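Local coordinates for protein uricase (Arthrobacter globiformis, PDB 2YZC) that catalyses the oxidation of uric acid by oxygen to 5-hydroxyisourate, which is processed further to (S)-allantoin, at residues A[232-237]-A[241-246]; A[148-153]-A[205-210]; A[28-31]-A[36-39]. One frame throughout, in Å; residues are numbered along the deposited sequence.

Interaction 1. Residues A[232-237]-A[241-246]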
loop_
_atom_site.group_PDB
_atom_site.type_symbol
_atom_site.label_atom_id
_atom_site.label_comp_id
_atom_site.label_asym_id
_atom_site.label_seq_id
_atom_site.Cartn_x
_atom_site.Cartn_y
_atom_site.Cartn_z
ATOM N N ALA A 232 -10.839 31.513 -2.972
ATOM C CA ALA A 232 -10.295 31.865 -4.279
ATOM C C ALA A 232 -11.015 31.109 -5.396
ATOM O O ALA A 232 -11.267 31.657 -6.468
ATOM C CB ALA A 232 -8.797 31.556 -4.321
ATOM N N VAL A 233 -11.340 29.846 -5.142
ATOM C CA VAL A 233 -12.025 29.031 -6.138
ATOM C C VAL A 233 -13.456 29.518 -6.386
ATOM O O VAL A 233 -13.846 29.771 -7.534
ATOM C CB VAL A 233 -12.042 27.545 -5.705
ATOM C CG1 VAL A 233 -12.968 26.738 -6.600
ATOM C CG2 VAL A 233 -10.627 26.980 -5.778
ATOM N N ILE A 234 -14.230 29.660 -5.316
ATOM C CA ILE A 234 -15.614 30.108 -5.446
ATOM C C ILE A 234 -15.719 31.503 -6.056
ATOM O O ILE A 234 -16.606 31.766 -6.871
ATOM C CB ILE A 234 -16.339 30.122 -4.083
ATOM C CG1 ILE A 234 -16.254 28.744 -3.419
ATOM C CG2 ILE A 234 -17.806 30.516 -4.284
ATOM C CD1 ILE A 234 -16.889 27.628 -4.215
ATOM N N GLU A 235 -14.820 32.398 -5.664
ATOM C CA GLU A 235 -14.845 33.761 -6.185
ATOM C C GLU A 235 -14.484 33.829 -7.663
ATOM O O GLU A 235 -14.926 34.729 -8.380
ATOM C CB GLU A 235 -13.889 34.653 -5.388
ATOM C CG GLU A 235 -14.386 34.997 -3.995
ATOM C CD GLU A 235 -13.418 35.881 -3.237
ATOM O OE1 GLU A 235 -13.784 36.369 -2.147
ATOM O OE2 GLU A 235 -12.289 36.085 -3.730
ATOM N N THR A 236 -13.690 32.867 -8.122
ATOM C CA THR A 236 -13.254 32.849 -9.511
ATOM C C THR A 236 -14.172 32.084 -10.464
ATOM O O THR A 236 -14.277 32.434 -11.641
ATOM C CB THR A 236 -11.834 32.247 -9.624
ATOM O OG1 THR A 236 -10.931 32.992 -8.795
ATOM C CG2 THR A 236 -11.342 32.289 -11.067
ATOM N N HIS A 237 -14.842 31.050 -9.966
ATOM C CA HIS A 237 -15.693 30.245 -10.835
ATOM C C HIS A 237 -17.172 30.186 -10.488
ATOM O O HIS A 237 -17.576 29.470 -9.580
ATOM C CB HIS A 237 -15.137 28.824 -10.917
ATOM C CG HIS A 237 -13.815 28.742 -11.612
ATOM N ND1 HIS A 237 -12.614 28.811 -10.940
ATOM C CD2 HIS A 237 -13.506 28.638 -12.926
ATOM C CE1 HIS A 237 -11.622 28.754 -11.811
ATOM N NE2 HIS A 237 -12.137 28.649 -13.023
ATOM N N ASP A 241 -20.472 25.676 -6.903
ATOM C CA ASP A 241 -21.296 26.042 -5.752
ATOM C C ASP A 241 -20.609 25.820 -4.417
ATOM O O ASP A 241 -20.926 26.483 -3.426
ATOM C CB ASP A 241 -22.609 25.262 -5.765
ATOM C CG ASP A 241 -23.752 26.063 -6.350
ATOM O OD1 ASP A 241 -23.507 27.201 -6.806
ATOM O OD2 ASP A 241 -24.890 25.551 -6.351
ATOM N N GLU A 242 -19.672 24.881 -4.380
ATOM C CA GLU A 242 -18.975 24.594 -3.143
ATOM C C GLU A 242 -17.740 23.748 -3.382
ATOM O O GLU A 242 -17.640 23.027 -4.370
ATOM C CB GLU A 242 -19.901 23.854 -2.176
ATOM C CG GLU A 242 -20.558 22.625 -2.795
ATOM C CD GLU A 242 -21.399 21.851 -1.804
ATOM O OE1 GLU A 242 -22.234 21.030 -2.246
ATOM O OE2 GLU A 242 -21.218 22.058 -0.584
ATOM N N ILE A 243 -16.796 23.855 -2.464
ATOM C CA ILE A 243 -15.578 23.075 -2.554
ATOM C C ILE A 243 -15.302 22.551 -1.159
ATOM O O ILE A 243 -15.449 23.272 -0.169
ATOM C CB ILE A 243 -14.394 23.928 -3.062
ATOM C CG1 ILE A 243 -13.123 23.070 -3.111
ATOM C CG2 ILE A 243 -14.195 25.142 -2.166
ATOM C CD1 ILE A 243 -11.949 23.753 -3.766
ATOM N N LYS A 244 -14.942 21.278 -1.083
ATOM C CA LYS A 244 -14.641 20.649 0.189
ATOM C C LYS A 244 -13.189 20.233 0.159
ATOM O O LYS A 244 -12.704 19.741 -0.858
ATOM C CB LYS A 244 -15.509 19.412 0.405
ATOM C CG LYS A 244 -16.986 19.707 0.568
ATOM C CD LYS A 244 -17.750 18.456 0.951
ATOM C CE LYS A 244 -19.159 18.800 1.409
ATOM N NZ LYS A 244 -19.848 17.597 1.946
ATOM N N MET A 245 -12.500 20.435 1.272
ATOM C CA MET A 245 -11.103 20.052 1.351
ATOM C C MET A 245 -10.826 19.255 2.612
ATOM O O MET A 245 -11.460 19.457 3.653
ATOM C CB MET A 245 -10.212 21.292 1.316
ATOM C CG MET A 245 -10.227 22.007 -0.016
ATOM S SD MET A 245 -9.439 23.620 0.076
ATOM C CE MET A 245 -10.849 24.629 0.424
ATOM N N SER A 246 -9.873 18.339 2.491
ATOM C CA SER A 246 -9.445 17.493 3.590
ATOM C C SER A 246 -7.928 17.623 3.541
ATOM O O SER A 246 -7.279 17.084 2.642
ATOM C CB SER A 246 -9.872 16.047 3.344
ATOM O OG SER A 246 -9.516 15.227 4.439
#

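Interaction 2. Residues A[148-153]-A[205-210]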
loop_
_atom_site.group_PDB
_atom_site.type_symbol
_atom_site.label_atom_id
_atom_site.label_comp_id
_atom_site.label_asym_id
_atom_site.label_seq_id
_atom_site.Cartn_x
_atom_site.Cartn_y
_atom_site.Cartn_z
ATOM N N ALA A 148 -15.801 17.422 -9.339
ATOM C CA ALA A 148 -14.453 17.169 -9.838
ATOM C C ALA A 148 -13.513 17.355 -8.659
ATOM O O ALA A 148 -13.877 17.975 -7.667
ATOM C CB ALA A 148 -14.099 18.152 -10.960
ATOM N N GLY A 149 -12.306 16.813 -8.751
ATOM C CA GLY A 149 -11.394 16.974 -7.641
ATOM C C GLY A 149 -9.955 16.663 -7.971
ATOM O O GLY A 149 -9.614 16.292 -9.095
ATOM N N ILE A 150 -9.105 16.834 -6.970
ATOM C CA ILE A 150 -7.691 16.560 -7.121
ATOM C C ILE A 150 -7.241 15.881 -5.838
ATOM O O ILE A 150 -7.776 16.150 -4.761
ATOM C CB ILE A 150 -6.892 17.864 -7.340
ATOM C CG1 ILE A 150 -5.419 17.541 -7.613
ATOM C CG2 ILE A 150 -7.021 18.765 -6.122
ATOM C CD1 ILE A 150 -4.607 18.745 -8.050
ATOM N N GLU A 151 -6.280 14.976 -5.955
ATOM C CA GLU A 151 -5.771 14.290 -4.783
ATOM C C GLU A 151 -4.325 13.892 -5.017
ATOM O O GLU A 151 -3.835 13.950 -6.146
ATOM C CB GLU A 151 -6.626 13.054 -4.471
ATOM C CG GLU A 151 -6.651 11.995 -5.559
ATOM C CD GLU A 151 -7.739 10.955 -5.327
ATOM O OE1 GLU A 151 -7.693 9.876 -5.960
ATOM O OE2 GLU A 151 -8.650 11.221 -4.515
ATOM N N GLY A 152 -3.640 13.533 -3.937
ATOM C CA GLY A 152 -2.255 13.108 -4.041
ATOM C C GLY A 152 -1.258 14.200 -4.370
ATOM O O GLY A 152 -0.119 13.909 -4.731
ATOM N N LEU A 153 -1.677 15.455 -4.252
ATOM C CA LEU A 153 -0.795 16.582 -4.537
ATOM C C LEU A 153 -0.191 17.107 -3.235
ATOM O O LEU A 153 -0.816 17.887 -2.515
ATOM C CB LEU A 153 -1.573 17.693 -5.241
ATOM C CG LEU A 153 -0.810 18.984 -5.544
ATOM C CD1 LEU A 153 0.460 18.689 -6.322
ATOM C CD2 LEU A 153 -1.719 19.917 -6.329
ATOM N N SER A 205 -7.485 25.710 -13.803
ATOM C CA SER A 205 -7.604 26.958 -13.065
ATOM C C SER A 205 -7.721 26.707 -11.568
ATOM O O SER A 205 -7.063 27.375 -10.765
ATOM C CB SER A 205 -8.830 27.743 -13.538
ATOM O OG SER A 205 -9.060 28.847 -12.682
ATOM N N VAL A 206 -8.568 25.753 -11.195
ATOM C CA VAL A 206 -8.771 25.431 -9.788
ATOM C C VAL A 206 -7.457 24.963 -9.163
ATOM O O VAL A 206 -7.070 25.431 -8.093
ATOM C CB VAL A 206 -9.881 24.362 -9.626
ATOM C CG1 VAL A 206 -9.933 23.849 -8.195
ATOM C CG2 VAL A 206 -11.235 24.981 -9.989
ATOM N N ARG A 207 -6.759 24.058 -9.842
ATOM C CA ARG A 207 -5.475 23.572 -9.336
ATOM C C ARG A 207 -4.544 24.758 -9.065
ATOM O O ARG A 207 -3.924 24.851 -8.004
ATOM C CB ARG A 207 -4.831 22.628 -10.360
ATOM C CG ARG A 207 -3.401 22.221 -10.037
ATOM C CD ARG A 207 -2.842 21.315 -11.129
ATOM N NE ARG A 207 -1.451 20.948 -10.884
ATOM C CZ ARG A 207 -0.423 21.784 -10.975
ATOM N NH1 ARG A 207 -0.618 23.052 -11.313
ATOM N NH2 ARG A 207 0.806 21.353 -10.721
ATOM N N GLY A 208 -4.450 25.665 -10.031
ATOM C CA GLY A 208 -3.591 26.827 -9.875
ATOM C C GLY A 208 -4.007 27.748 -8.736
ATOM O O GLY A 208 -3.158 28.294 -8.031
ATOM N N LEU A 209 -5.310 27.931 -8.553
ATOM C CA LEU A 209 -5.812 28.799 -7.487
ATOM C C LEU A 209 -5.517 28.212 -6.106
ATOM O O LEU A 209 -5.195 28.941 -5.164
ATOM C CB LEU A 209 -7.316 29.015 -7.646
ATOM C CG LEU A 209 -7.744 29.759 -8.913
ATOM C CD1 LEU A 209 -9.257 29.705 -9.068
ATOM C CD2 LEU A 209 -7.253 31.197 -8.841
ATOM N N LEU A 210 -5.635 26.894 -5.990
ATOM C CA LEU A 210 -5.368 26.220 -4.722
ATOM C C LEU A 210 -3.887 26.334 -4.374
ATOM O O LEU A 210 -3.528 26.655 -3.243
ATOM C CB LEU A 210 -5.760 24.743 -4.804
ATOM C CG LEU A 210 -7.248 24.419 -4.963
ATOM C CD1 LEU A 210 -7.428 22.926 -5.182
ATOM C CD2 LEU A 210 -8.008 24.862 -3.717
#

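Interaction 3. Residues A[28-31]-A[36-39]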
loop_
_atom_site.group_PDB
_atom_site.type_symbol
_atom_site.label_atom_id
_atom_site.label_comp_id
_atom_site.label_asym_id
_atom_site.label_seq_id
_atom_site.Cartn_x
_atom_site.Cartn_y
_atom_site.Cartn_z
ATOM N N VAL A 28 -7.278 2.614 -21.051
ATOM C CA VAL A 28 -6.298 3.474 -21.684
ATOM C C VAL A 28 -6.805 3.655 -23.104
ATOM O O VAL A 28 -6.984 2.679 -23.836
ATOM C CB VAL A 28 -4.885 2.855 -21.692
ATOM C CG1 VAL A 28 -3.970 3.656 -22.616
ATOM C CG2 VAL A 28 -4.308 2.879 -20.287
ATOM N N LYS A 29 -7.084 4.903 -23.470
ATOM C CA LYS A 29 -7.565 5.223 -24.808
ATOM C C LYS A 29 -6.467 5.956 -25.567
ATOM O O LYS A 29 -6.020 7.031 -25.156
ATOM C CB LYS A 29 -8.808 6.116 -24.743
ATOM C CG LYS A 29 -9.308 6.594 -26.112
ATOM C CD LYS A 29 -9.706 5.423 -26.996
ATOM C CE LYS A 29 -10.259 5.880 -28.343
ATOM N NZ LYS A 29 -9.227 6.520 -29.203
ATOM N N VAL A 30 -6.019 5.360 -26.663
ATOM C CA VAL A 30 -4.984 5.982 -27.471
ATOM C C VAL A 30 -5.628 6.641 -28.682
ATOM O O VAL A 30 -6.446 6.028 -29.370
ATOM C CB VAL A 30 -3.948 4.949 -27.981
ATOM C CG1 VAL A 30 -2.908 5.652 -28.847
ATOM C CG2 VAL A 30 -3.274 4.253 -26.809
ATOM N N THR A 31 -5.282 7.898 -28.923
ATOM C CA THR A 31 -5.795 8.610 -30.084
ATOM C C THR A 31 -4.645 8.573 -31.078
ATOM O O THR A 31 -3.577 9.117 -30.809
ATOM C CB THR A 31 -6.133 10.080 -29.759
ATOM O OG1 THR A 31 -7.169 10.127 -28.773
ATOM C CG2 THR A 31 -6.612 10.809 -31.010
ATOM N N ARG A 36 1.000 11.802 -34.322
ATOM C CA ARG A 36 1.092 12.442 -33.010
ATOM C C ARG A 36 0.041 11.819 -32.083
ATOM O O ARG A 36 -1.079 12.316 -31.994
ATOM C CB ARG A 36 0.824 13.944 -33.168
ATOM C CG ARG A 36 1.069 14.797 -31.935
ATOM C CD ARG A 36 2.552 14.914 -31.613
ATOM N NE ARG A 36 2.815 16.022 -30.697
ATOM C CZ ARG A 36 3.993 16.264 -30.131
ATOM N NH1 ARG A 36 5.030 15.475 -30.384
ATOM N NH2 ARG A 36 4.133 17.296 -29.312
ATOM N N HIS A 37 0.408 10.736 -31.401
ATOM C CA HIS A 37 -0.516 10.042 -30.504
ATOM C C HIS A 37 -0.843 10.795 -29.217
ATOM O O HIS A 37 -0.033 11.566 -28.706
ATOM C CB HIS A 37 0.037 8.658 -30.126
ATOM C CG HIS A 37 0.154 7.707 -31.277
ATOM N ND1 HIS A 37 0.458 6.372 -31.107
ATOM C CD2 HIS A 37 0.037 7.897 -32.613
ATOM C CE1 HIS A 37 0.524 5.783 -32.287
ATOM N NE2 HIS A 37 0.272 6.685 -33.218
ATOM N N GLU A 38 -2.044 10.554 -28.702
ATOM C CA GLU A 38 -2.506 11.150 -27.453
ATOM C C GLU A 38 -2.917 9.988 -26.549
ATOM O O GLU A 38 -3.381 8.948 -27.033
ATOM C CB GLU A 38 -3.718 12.060 -27.679
ATOM C CG GLU A 38 -3.485 13.244 -28.608
ATOM C CD GLU A 38 -2.342 14.136 -28.160
ATOM O OE1 GLU A 38 -2.225 14.404 -26.944
ATOM O OE2 GLU A 38 -1.560 14.582 -29.029
ATOM N N ILE A 39 -2.755 10.175 -25.243
ATOM C CA ILE A 39 -3.093 9.149 -24.262
ATOM C C ILE A 39 -4.074 9.644 -23.203
ATOM O O ILE A 39 -3.887 10.713 -22.625
ATOM C CB ILE A 39 -1.825 8.655 -23.508
ATOM C CG1 ILE A 39 -0.820 8.054 -24.492
ATOM C CG2 ILE A 39 -2.213 7.628 -22.441
ATOM C CD1 ILE A 39 -1.325 6.830 -25.216
#

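Interaction 1. Residues A[232-237]-A[241-246]
Glu242 OE1 is gripped by two donors, Arg191 NE in a salt bridge and Trp295 NE1 in a hydrogen bond, while the backbone of the same residue is the seat for Ile234. The Ile234 CD1 methyl lies 3.8 Å from Glu242 CA, against main chain rather than against the carboxylate, which leads off from the other side of the strand. In Ile234 a chi1 of -55° sets CG1 anti to the carbonyl carbon, and CG1 carries CD1 to the strand. The same methyl is 4.2 Å from Ile243 CG2, so one carbon bridges two successive residues of the strand. Val233 adds the second point of contact: its CG2 meets Ile243 CD1 at 4.0 Å, the two side chains crossing at about a right angle. No hydrogen bond links 232-237 to 241-246; the joint is made by van der Waals contact, methyl groups against side chains and against the strand's backbone. At the end of the helix, Thr236 folds its hydroxyl back, OG1 donating to Ala232 O over 2.7 Å. His237 N still bonds to Val233 O at 2.9 Å, although His237 is the first residue to leave helical geometry. A short turn follows, and strand 240-254 begins one residue before Asp241. The helix and strand segments run nearly antiparallel, at 162°, with 8.5 Å between their axes. Beyond the pair, Ile234 also packs on Val13 of a second subunit. Strand 240-254 lies between strands 182-192 and 276-285, where Ile243 touches Trp190 and Ile283, while Val233 turns also to Leu210 on the neighbouring helix 199-216.

Interaction 2. Residues A[148-153]-A[205-210]
Strand 148-153 passes beside helix 205-210 with Ile150 and Arg207 as the nearest backbone positions, their CA atoms 7.7 Å apart, a gap that side chains must fill. Ile150 does most of this from the strand side. It forks toward the helix: with chi1 at -175° the CG1 arm runs out anti to the backbone N and carries CD1 to 4.2 Å from Arg207 CG, while the CG2 methyl turns to Leu210 and stops 4.3 Å from its CD1. The two helix residues are thus met by separate branches. Against Arg207 only the aliphatic root is used. The two side chains cross obliquely, and the arginine then continues, extended from CG to NE, to a salt bridge from NE to Glu131 OE1. Glu131, on strand 131-140, also packs against Ile150. Leu153 comes up more loosely, its CD2 4.7 Å from Arg207 CG. Between the two segments there is only van der Waals packing, with no hydrogen bond. Leu210 is held in the helix by its N bonding to Val206 O at 2.9 Å, and it also leans on Ala188 of strand 182-192 and on Met229 and Val233 of helix 222-236, so it sits where sheet and both helices meet. A helix pair laid on an antiparallel sheet, strands 143-157 and 182-192 before it and 240-254 and 276-285 after it, is the ββααββ pattern of the T-fold, the building block of the uricase family.

Interaction 3. Residues A[28-31]-A[36-39]
Thr31 and Glu38 form an antiparallel hydrogen-bonded pair. Thr31 N donates to Glu38 O over 2.9 Å in an almost straight bond (170° at the hydrogen). The return bond runs from Glu38 N to Thr31 O at 3.0 Å. Each oxygen has a further CH neighbour: Val30 CA stands 3.4 Å from Glu38 O, and His37 CA 3.2 Å from Thr31 O. On one face of the sheet Val30 and Ile39, a non-hydrogen-bonded pair, lie side by side and point the same way, with Val30 CG2 touching Ile39 CD1 at 3.6 Å. Val30 CG1 looks instead to the imidazole of His37, whose ND1 is 4.1 Å off and approached obliquely. On the other face Thr31 and Glu38 meet CB to CB at 3.8 Å. There the glutamate bends at chi2 (-56°) and its carboxylate leaves the pair for a salt bridge with Arg117. Farther out, Lys29 NZ curls back to Val30 O at 2.8 Å, above the carbonyl plane, and also pairs with Glu267 of a third subunit, while His37 ND1 bonds to Ser158 OG of that subunit. Arg36 swings away to Asp120 and Asp122. Four residues separate the two segments, which close the turn end of the hairpin of strands 13-31 and 38-50. Val28 and Lys29 pair in an antiparallel ladder with a strand of the third subunit, so the sheet runs on across the interface, an arrangement fitting the T-fold barrels of uricases, whose sheets join across subunits.

How the interactions relate
Along the chain interaction 3 comes first, then interaction 2, then interaction 1, all reaching one antiparallel sheet. Interactions 1 and 2 are neighbours, their centres 10 Å apart; interaction 2 uses helix 199-216 and interaction 1 the following helix 222-236, and the two helices touch through Thr236 and Leu209. Interaction 3 belongs to the first hairpin of the chain, its centre 24 Å from that of interaction 2 and 32 Å from that of interaction 1, with no touch to either. The first two seat the helix pair on the sheet, while the third lies at the turn end of a hairpin whose strand pairs with another subunit.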